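Local coordinates for periplasmic binding protein (Veillonella parvula, PDB 4N01) that probably serves as the solute-binding component of a transport system, capturing a ligand in the periplasm for delivery to a membrane transporter, at residues Ile267-Tyr272 and Gly304-Val309. Residues are numbered along the deposited sequence; the frame is centred on the assembly and turned at random.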
loop_
_atom_site.group_PDB
_atom_site.type_symbol
_atom_site.label_atom_id
_atom_site.label_comp_id
_atom_site.label_asym_id
_atom_site.label_seq_id
_atom_site.Cartn_x
_atom_site.Cartn_y
_atom_site.Cartn_z
ATOM N N ILE A 267 4.626 -10.707 -15.800
ATOM C CA ILE A 267 3.370 -10.710 -15.068
ATOM C C ILE A 267 3.667 -10.733 -13.570
ATOM O O ILE A 267 4.311 -11.654 -13.056
ATOM C CB ILE A 267 2.479 -11.924 -15.452
ATOM C CG1 ILE A 267 1.971 -11.771 -16.892
ATOM C CG2 ILE A 267 1.298 -12.033 -14.489
ATOM C CD1 ILE A 267 1.419 -13.063 -17.477
ATOM N N ILE A 268 3.219 -9.698 -12.868
ATOM C CA ILE A 268 3.477 -9.581 -11.447
ATOM C C ILE A 268 2.240 -10.074 -10.722
ATOM O O ILE A 268 1.141 -9.569 -10.937
ATOM C CB ILE A 268 3.759 -8.107 -11.065
ATOM C CG1 ILE A 268 5.038 -7.615 -11.757
ATOM C CG2 ILE A 268 3.883 -7.954 -9.557
ATOM C CD1 ILE A 268 5.198 -6.069 -11.749
ATOM N N ILE A 269 2.424 -11.053 -9.847
ATOM C CA ILE A 269 1.310 -11.773 -9.259
ATOM C C ILE A 269 1.258 -11.526 -7.758
ATOM O O ILE A 269 2.241 -11.766 -7.049
ATOM C CB ILE A 269 1.482 -13.291 -9.483
ATOM C CG1 ILE A 269 1.365 -13.623 -10.983
ATOM C CG2 ILE A 269 0.483 -14.089 -8.630
ATOM C CD1 ILE A 269 1.660 -15.089 -11.298
ATOM N N ALA A 270 0.114 -11.061 -7.269
ATOM C CA ALA A 270 -0.056 -10.854 -5.833
ATOM C C ALA A 270 -0.288 -12.188 -5.120
ATOM O O ALA A 270 -1.200 -12.945 -5.461
ATOM C CB ALA A 270 -1.210 -9.886 -5.554
ATOM N N ASP A 271 0.537 -12.470 -4.123
ATOM C CA ASP A 271 0.429 -13.707 -3.349
ATOM C C ASP A 271 -0.342 -13.444 -2.046
ATOM O O ASP A 271 0.098 -12.657 -1.201
ATOM C CB ASP A 271 1.844 -14.248 -3.072
ATOM C CG ASP A 271 1.846 -15.574 -2.325
ATOM O OD1 ASP A 271 2.581 -16.497 -2.743
ATOM O OD2 ASP A 271 1.135 -15.713 -1.309
ATOM N N TYR A 272 -1.487 -14.107 -1.883
ATOM C CA TYR A 272 -2.340 -13.900 -0.703
ATOM C C TYR A 272 -2.196 -14.993 0.363
ATOM O O TYR A 272 -3.159 -15.316 1.057
ATOM C CB TYR A 272 -3.818 -13.759 -1.128
ATOM C CG TYR A 272 -4.160 -12.400 -1.717
ATOM C CD1 TYR A 272 -4.558 -11.350 -0.897
ATOM C CD2 TYR A 272 -4.071 -12.163 -3.084
ATOM C CE1 TYR A 272 -4.868 -10.102 -1.422
ATOM C CE2 TYR A 272 -4.382 -10.915 -3.620
ATOM C CZ TYR A 272 -4.778 -9.890 -2.781
ATOM O OH TYR A 272 -5.092 -8.647 -3.298
ATOM N N GLY A 304 8.154 -17.392 -19.188
ATOM C CA GLY A 304 8.056 -17.736 -17.775
ATOM C C GLY A 304 8.430 -16.582 -16.866
ATOM O O GLY A 304 9.024 -16.764 -15.806
ATOM N N HIS A 305 8.070 -15.378 -17.284
ATOM C CA HIS A 305 8.377 -14.169 -16.519
ATOM C C HIS A 305 7.283 -13.863 -15.497
ATOM O O HIS A 305 6.504 -12.917 -15.666
ATOM C CB HIS A 305 8.536 -12.984 -17.467
ATOM C CG HIS A 305 9.796 -13.002 -18.266
ATOM N ND1 HIS A 305 10.930 -13.705 -17.879
ATOM C CD2 HIS A 305 10.133 -12.394 -19.430
ATOM C CE1 HIS A 305 11.880 -13.538 -18.767
ATOM N NE2 HIS A 305 11.423 -12.739 -19.728
ATOM N N PHE A 306 7.224 -14.668 -14.440
ATOM C CA PHE A 306 6.264 -14.470 -13.355
ATOM C C PHE A 306 6.979 -13.950 -12.118
ATOM O O PHE A 306 7.957 -14.548 -11.663
ATOM C CB PHE A 306 5.574 -15.798 -13.016
ATOM C CG PHE A 306 4.815 -16.397 -14.171
ATOM C CD1 PHE A 306 3.633 -15.814 -14.620
ATOM C CD2 PHE A 306 5.287 -17.535 -14.818
ATOM C CE1 PHE A 306 2.930 -16.365 -15.697
ATOM C CE2 PHE A 306 4.588 -18.092 -15.898
ATOM C CZ PHE A 306 3.411 -17.505 -16.337
ATOM N N ILE A 307 6.471 -12.856 -11.558
ATOM C CA ILE A 307 7.117 -12.184 -10.435
ATOM C C ILE A 307 6.165 -12.070 -9.248
ATOM O O ILE A 307 5.028 -11.622 -9.383
ATOM C CB ILE A 307 7.576 -10.788 -10.853
ATOM C CG1 ILE A 307 8.662 -10.920 -11.919
ATOM C CG2 ILE A 307 8.119 -10.007 -9.662
ATOM C CD1 ILE A 307 9.136 -9.624 -12.416
ATOM N N ARG A 308 6.636 -12.496 -8.086
ATOM C CA ARG A 308 5.798 -12.567 -6.886
ATOM C C ARG A 308 5.877 -11.282 -6.082
ATOM O O ARG A 308 6.973 -10.783 -5.827
ATOM C CB ARG A 308 6.288 -13.721 -6.018
ATOM C CG ARG A 308 5.484 -13.969 -4.752
ATOM C CD ARG A 308 6.137 -15.074 -3.957
ATOM N NE ARG A 308 5.355 -15.454 -2.781
ATOM C CZ ARG A 308 5.400 -14.805 -1.625
ATOM N NH1 ARG A 308 6.178 -13.738 -1.508
ATOM N NH2 ARG A 308 4.670 -15.217 -0.594
ATOM N N VAL A 309 4.731 -10.740 -5.674
ATOM C CA VAL A 309 4.735 -9.633 -4.710
ATOM C C VAL A 309 3.663 -9.848 -3.666
ATOM O O VAL A 309 2.735 -10.630 -3.871
ATOM C CB VAL A 309 4.445 -8.260 -5.373
ATOM C CG1 VAL A 309 5.519 -7.901 -6.395
ATOM C CG2 VAL A 309 3.038 -8.242 -6.007
#
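I268 and V309 form the tight side of this pairing of parallel strands: CG2 of I268 lies 3.6 Å from V309 CG1 and 3.7 Å from V309 CG2. V309 has CG1 anti to its carbonyl carbon (chi1 -62°) and CG2 between N and C, which turns both methyls to that one I268 branch. Five backbone hydrogen bonds fix the register, from I267 N to H305 O through D271 N to V309 O; the shortest, I269 N to I307 O, measures 2.7 Å with an N-H...O angle of 171°. On the other face packing is looser: I269 CD1 stands 3.9 Å from CD1 of the partly exposed F306, and I267 CD1 4.0 Å from its CE1. There R308, partly exposed, extends to D271 in a salt bridge, NE meeting OD1 at 3.0 Å from above the carboxylate plane, the carboxylate and guanidinium planes 57° apart; D271 CB sits over one guanidinium face near its rim, and G273 N holds OD2. An alanine at R308 would probably leave the D271 carboxylate without this charged mate and D271 CB without its guanidinium cover. Strand 306-309 is outermost in a four-stranded parallel sheet, reached from 266-270 by a beta-alpha-beta crossover through helices 280-290 and 299-303; strand 266-270 pairs along its far edge with 209-214. Helix 320-332 packs on I307 and V309, helix 280-290 on I269 and R308.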